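Local coordinates for protein probable dipeptidase (Pseudomonas aeruginosa, PDB 3B40) that probably acts as a metal-dependent dipeptidase of the membrane dipeptidase family (peptidase family M19), at residues Ile115-Arg123 and Leu401-Lys409. The protein carries 11 engineered substitutions. Sequence-based numbering, arbitrary orientation.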
ATOM      1  N   ILE A 115      10.188  -2.329  16.693  1.00 15.92           N
ATOM      2  CA  ILE A 115       9.893  -3.096  15.481  1.00 16.06           C
ATOM      3  C   ILE A 115       9.411  -4.489  15.884  1.00 15.64           C
ATOM      4  O   ILE A 115      10.045  -5.155  16.698  1.00 15.88           O
ATOM      5  CB  ILE A 115      11.113  -3.160  14.523  1.00 15.81           C
ATOM      6  CG1 ILE A 115      11.506  -1.747  14.083  1.00 17.87           C
ATOM      7  CG2 ILE A 115      10.788  -3.993  13.262  1.00 16.14           C
ATOM      8  CD1 ILE A 115      12.891  -1.663  13.360  1.00 17.41           C
ATOM      9  N   ALA A 116       8.265  -4.896  15.344  1.00 14.69           N
ATOM     10  CA  ALA A 116       7.702  -6.233  15.545  1.00 14.38           C
ATOM     11  C   ALA A 116       8.221  -7.241  14.511  1.00 15.10           C
ATOM     12  O   ALA A 116       8.089  -7.025  13.298  1.00 14.99           O
ATOM     13  CB  ALA A 116       6.197  -6.151  15.462  1.00 14.43           C
ATOM     14  N   TYR A 117       8.814  -8.326  14.999  1.00 15.38           N
ATOM     15  CA  TYR A 117       9.323  -9.395  14.145  1.00 16.39           C
ATOM     16  C   TYR A 117       8.358 -10.570  14.040  1.00 16.48           C
ATOM     17  O   TYR A 117       8.640 -11.526  13.311  1.00 16.18           O
ATOM     18  CB  TYR A 117      10.736  -9.842  14.582  1.00 17.34           C
ATOM     19  CG  TYR A 117      11.679  -8.672  14.647  1.00 18.38           C
ATOM     20  CD1 TYR A 117      12.175  -8.103  13.480  1.00 22.06           C
ATOM     21  CD2 TYR A 117      12.038  -8.097  15.867  1.00 19.89           C
ATOM     22  CE1 TYR A 117      13.016  -6.997  13.518  1.00 22.13           C
ATOM     23  CE2 TYR A 117      12.897  -6.984  15.914  1.00 18.50           C
ATOM     24  CZ  TYR A 117      13.374  -6.455  14.736  1.00 19.67           C
ATOM     25  OH  TYR A 117      14.219  -5.370  14.732  1.00 21.95           O
ATOM     26  N   SER A 118       7.207 -10.460  14.717  1.00 15.87           N
ATOM     27  CA  SER A 118       6.155 -11.480  14.687  1.00 16.41           C
ATOM     28  C   SER A 118       4.839 -10.888  15.227  1.00 16.47           C
ATOM     29  O   SER A 118       4.841  -9.826  15.855  1.00 16.65           O
ATOM     30  CB  SER A 118       6.560 -12.666  15.568  1.00 16.15           C
ATOM     31  OG  SER A 118       6.686 -12.240  16.913  1.00 16.81           O
ATOM     32  N   PRO A 119       3.708 -11.568  14.985  1.00 16.91           N
ATOM     33  CA  PRO A 119       2.466 -11.057  15.587  1.00 16.37           C
ATOM     34  C   PRO A 119       2.550 -11.005  17.125  1.00 16.98           C
ATOM     35  O   PRO A 119       1.992 -10.085  17.735  1.00 16.52           O
ATOM     36  CB  PRO A 119       1.396 -12.016  15.066  1.00 16.38           C
ATOM     37  CG  PRO A 119       2.123 -13.183  14.497  1.00 16.53           C
ATOM     38  CD  PRO A 119       3.490 -12.776  14.166  1.00 16.50           C
ATOM     39  N   GLU A 120       3.314 -11.923  17.733  1.00 16.65           N
ATOM     40  CA  GLU A 120       3.580 -11.879  19.188  1.00 17.91           C
ATOM     41  C   GLU A 120       4.240 -10.590  19.627  1.00 17.17           C
ATOM     42  O   GLU A 120       3.769  -9.944  20.570  1.00 18.34           O
ATOM     43  CB  GLU A 120       4.433 -13.079  19.640  1.00 18.03           C
ATOM     44  CG  GLU A 120       3.692 -14.430  19.546  1.00 22.39           C
ATOM     45  CD  GLU A 120       3.322 -14.871  18.103  1.00 26.05           C
ATOM     46  OE1 GLU A 120       4.150 -14.784  17.154  1.00 23.78           O
ATOM     47  OE2 GLU A 120       2.167 -15.325  17.934  1.00 29.08           O
ATOM     48  N   ASP A 121       5.325 -10.204  18.951  1.00 16.63           N
ATOM     49  CA  ASP A 121       6.021  -8.949  19.249  1.00 16.98           C
ATOM     50  C   ASP A 121       5.050  -7.797  19.115  1.00 16.44           C
ATOM     51  O   ASP A 121       5.064  -6.877  19.935  1.00 16.31           O
ATOM     52  CB  ASP A 121       7.168  -8.684  18.275  1.00 16.01           C
ATOM     53  CG  ASP A 121       8.339  -9.604  18.465  1.00 20.03           C
ATOM     54  OD1 ASP A 121       8.421 -10.307  19.494  1.00 22.67           O
ATOM     55  OD2 ASP A 121       9.199  -9.612  17.548  1.00 22.02           O
ATOM     56  N   PHE A 122       4.261  -7.807  18.043  1.00 15.98           N
ATOM     57  CA  PHE A 122       3.302  -6.711  17.808  1.00 17.23           C
ATOM     58  C   PHE A 122       2.393  -6.545  19.031  1.00 18.41           C
ATOM     59  O   PHE A 122       2.229  -5.426  19.534  1.00 18.50           O
ATOM     60  CB  PHE A 122       2.473  -6.951  16.520  1.00 16.98           C
ATOM     61  CG  PHE A 122       1.668  -5.753  16.087  1.00 17.07           C
ATOM     62  CD1 PHE A 122       2.150  -4.904  15.091  1.00 15.94           C
ATOM     63  CD2 PHE A 122       0.437  -5.461  16.685  1.00 10.96           C
ATOM     64  CE1 PHE A 122       1.415  -3.782  14.688  1.00 15.47           C
ATOM     65  CE2 PHE A 122      -0.280  -4.332  16.299  1.00 15.22           C
ATOM     66  CZ  PHE A 122       0.207  -3.505  15.287  1.00 15.93           C
ATOM     67  N   ARG A 123       1.827  -7.654  19.517  1.00 19.12           N
ATOM     68  CA  ARG A 123       0.911  -7.623  20.673  1.00 21.25           C
ATOM     69  C   ARG A 123       1.615  -7.146  21.948  1.00 20.71           C
ATOM     70  O   ARG A 123       1.076  -6.331  22.692  1.00 20.27           O
ATOM     71  CB  ARG A 123       0.232  -8.981  20.899  1.00 20.65           C
ATOM     72  CG  ARG A 123      -0.791  -9.336  19.817  1.00 23.19           C
ATOM     73  CD  ARG A 123      -1.661 -10.526  20.177  1.00 23.99           C
ATOM     74  NE  ARG A 123      -1.632 -11.479  19.077  1.00 31.10           N
ATOM     75  CZ  ARG A 123      -2.540 -11.581  18.104  1.00 34.57           C
ATOM     76  NH1 ARG A 123      -3.637 -10.811  18.092  1.00 36.07           N
ATOM     77  NH2 ARG A 123      -2.351 -12.496  17.150  1.00 34.73           N
ATOM     78  N   LEU A 401      -2.851 -10.230  11.689  1.00 11.62           N
ATOM     79  CA  LEU A 401      -2.011 -10.904  12.679  1.00 11.59           C
ATOM     80  C   LEU A 401      -2.155 -12.435  12.605  1.00 12.37           C
ATOM     81  O   LEU A 401      -1.175 -13.135  12.760  1.00 11.41           O
ATOM     82  CB  LEU A 401      -2.348 -10.404  14.079  1.00 12.46           C
ATOM     83  CG  LEU A 401      -2.062  -8.922  14.403  1.00 13.78           C
ATOM     84  CD1 LEU A 401      -2.554  -8.561  15.803  1.00 16.45           C
ATOM     85  CD2 LEU A 401      -0.566  -8.600  14.262  1.00 14.04           C
ATOM     86  N   ARG A 402      -3.371 -12.947  12.353  1.00 13.34           N
ATOM     87  CA  ARG A 402      -3.580 -14.412  12.182  1.00 13.83           C
ATOM     88  C   ARG A 402      -2.783 -14.903  10.976  1.00 14.33           C
ATOM     89  O   ARG A 402      -2.002 -15.874  11.055  1.00 14.73           O
ATOM     90  CB  ARG A 402      -5.065 -14.747  11.947  1.00 13.22           C
ATOM     91  CG  ARG A 402      -5.401 -16.276  11.711  1.00 14.31           C
ATOM     92  CD  ARG A 402      -6.726 -16.464  10.953  1.00 13.68           C
ATOM     93  NE  ARG A 402      -6.647 -15.996   9.554  1.00 16.68           N
ATOM     94  CZ  ARG A 402      -7.392 -15.026   9.002  1.00 16.13           C
ATOM     95  NH1 ARG A 402      -7.213 -14.710   7.719  1.00 16.25           N
ATOM     96  NH2 ARG A 402      -8.304 -14.358   9.710  1.00 14.20           N
ATOM     97  N   ALA A 403      -2.997 -14.242   9.848  1.00 13.75           N
ATOM     98  CA  ALA A 403      -2.323 -14.653   8.597  1.00 13.84           C
ATOM     99  C   ALA A 403      -0.801 -14.585   8.756  1.00 13.98           C
ATOM    100  O   ALA A 403      -0.084 -15.462   8.287  1.00 13.37           O
ATOM    101  CB  ALA A 403      -2.779 -13.769   7.438  1.00 13.86           C
ATOM    102  N   TRP A 404      -0.314 -13.529   9.409  1.00 12.83           N
ATOM    103  CA  TRP A 404       1.116 -13.387   9.671  1.00 13.31           C
ATOM    104  C   TRP A 404       1.624 -14.573  10.470  1.00 13.76           C
ATOM    105  O   TRP A 404       2.696 -15.109  10.168  1.00 13.58           O
ATOM    106  CB  TRP A 404       1.402 -12.057  10.393  1.00 12.26           C
ATOM    107  CG  TRP A 404       2.834 -11.645  10.616  1.00 11.71           C
ATOM    108  CD1 TRP A 404       3.971 -12.241  10.134  1.00 10.73           C
ATOM    109  CD2 TRP A 404       3.273 -10.496  11.372  1.00 10.60           C
ATOM    110  NE1 TRP A 404       5.086 -11.555  10.570  1.00 11.13           N
ATOM    111  CE2 TRP A 404       4.687 -10.477  11.321  1.00 10.65           C
ATOM    112  CE3 TRP A 404       2.607  -9.502  12.093  1.00 10.71           C
ATOM    113  CZ2 TRP A 404       5.447  -9.498  11.968  1.00 11.65           C
ATOM    114  CZ3 TRP A 404       3.369  -8.500  12.744  1.00 10.68           C
ATOM    115  CH2 TRP A 404       4.775  -8.526  12.687  1.00 11.53           C
ATOM    116  N   GLY A 405       0.877 -14.983  11.495  1.00 13.94           N
ATOM    117  CA  GLY A 405       1.302 -16.120  12.280  1.00 14.44           C
ATOM    118  C   GLY A 405       1.398 -17.381  11.435  1.00 15.39           C
ATOM    119  O   GLY A 405       2.344 -18.162  11.601  1.00 15.77           O
ATOM    120  N   GLU A 406       0.414 -17.594  10.549  1.00 15.88           N
ATOM    121  CA  GLU A 406       0.384 -18.797   9.683  1.00 17.28           C
ATOM    122  C   GLU A 406       1.543 -18.837   8.681  1.00 16.44           C
ATOM    123  O   GLU A 406       2.190 -19.875   8.497  1.00 18.12           O
ATOM    124  CB  GLU A 406      -0.979 -18.933   8.976  1.00 18.06           C
ATOM    125  CG  GLU A 406      -2.060 -19.435   9.899  1.00 24.09           C
ATOM    126  CD  GLU A 406      -1.683 -20.784  10.551  1.00 32.20           C
ATOM    127  OE1 GLU A 406      -1.310 -21.727   9.791  1.00 31.22           O
ATOM    128  OE2 GLU A 406      -1.743 -20.882  11.815  1.00 36.10           O
ATOM    129  N   VAL A 407       1.807 -17.704   8.041  1.00 14.85           N
ATOM    130  CA  VAL A 407       3.022 -17.515   7.242  1.00 13.57           C
ATOM    131  C   VAL A 407       4.337 -17.920   7.960  1.00 13.90           C
ATOM    132  O   VAL A 407       5.163 -18.669   7.414  1.00 12.49           O
ATOM    133  CB  VAL A 407       3.148 -16.029   6.771  1.00 12.54           C
ATOM    134  CG1 VAL A 407       4.532 -15.800   6.160  1.00 10.67           C
ATOM    135  CG2 VAL A 407       2.072 -15.710   5.816  1.00 11.78           C
ATOM    136  N   GLN A 408       4.561 -17.391   9.159  1.00 14.54           N
ATOM    137  CA  GLN A 408       5.765 -17.784   9.917  1.00 15.53           C
ATOM    138  C   GLN A 408       5.800 -19.286  10.275  1.00 16.65           C
ATOM    139  O   GLN A 408       6.869 -19.880  10.326  1.00 16.48           O
ATOM    140  CB  GLN A 408       5.927 -16.900  11.161  1.00 16.05           C
ATOM    141  CG  GLN A 408       6.172 -15.426  10.791  1.00 13.94           C
ATOM    142  CD  GLN A 408       6.593 -14.600  11.968  1.00 17.61           C
ATOM    143  OE1 GLN A 408       6.023 -14.720  13.066  1.00 16.68           O
ATOM    144  NE2 GLN A 408       7.614 -13.757  11.762  1.00 16.80           N
ATOM    145  N   LYS A 409       4.636 -19.894  10.496  1.00 18.29           N
ATOM    146  CA  LYS A 409       4.551 -21.345  10.761  1.00 20.31           C
ATOM    147  C   LYS A 409       5.003 -22.190   9.572  1.00 20.68           C
ATOM    148  O   LYS A 409       5.587 -23.264   9.755  1.00 20.16           O
ATOM    149  CB  LYS A 409       3.127 -21.758  11.147  1.00 21.12           C
ATOM    150  CG  LYS A 409       2.910 -21.755  12.634  1.00 26.42           C
ATOM    151  CD  LYS A 409       1.895 -22.830  13.021  1.00 33.44           C
ATOM    152  CE  LYS A 409       0.465 -22.291  13.039  1.00 37.39           C
ATOM    153  NZ  LYS A 409       0.233 -21.377  14.205  1.00 40.37           N
TER
HETATM  154  O   HOH W   1       4.552 -16.184  14.636  1.00 24.81           O
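With CG turned anti to the backbone N (chi1 -173°), W404 lays its indole against the turn that opens helix 119-127, while Q408, CG anti to its carbonyl carbon (chi1 -64°) and the chain extended beyond, carries its amide past P119, with Q408 OE1 3.4 Å from P119 CD. The pyrrolidine of P119 is the knob of the interface, set into a hole formed by L401, W404, G405 and Q408. P119 CD lies over the indole face, 3.7 Å from the centroid of the five-membered ring of W404, a CH-pi contact almost along the ring normal. The same face continues across the backbone of S118, whose C lies over it and whose N comes within 3.4 Å of W404 CZ2, and A116 O meets the ring at its edge, in plane.

One turn after W404, Q408 bonds to the backbone of the loop before helix 119-127. Q408 NE2 donates to Y117 O at 2.9 Å, in the carbonyl plane and close to its own amide plane, and R159 NE gives this oxygen a second bond. The other end of the amide, Q408 OE1, packs 3.3 Å from S118 CB and takes a hydrogen bond from a water that also donates to E120 OE1, so both ends of the amide have partners, which supports the modelled orientation of the group. S118 itself is the N-cap, S118 OG accepting from D121 N at 3.2 Å.

At the far end, L401 CD2 reaches P119 CB and F122, while L401 CD1 lies over one face of the R123 guanidinium, 3.4 Å from R123 NH1. The helix segments run roughly antiparallel, at 141°. Together they pack outside the parallel strands of the TIM-barrel-type fold: F122 and W404 both rest on V134 of strand 131-138, W404 and V407 touch I208 of strand 208-210, and A116 pairs through its backbone with I133.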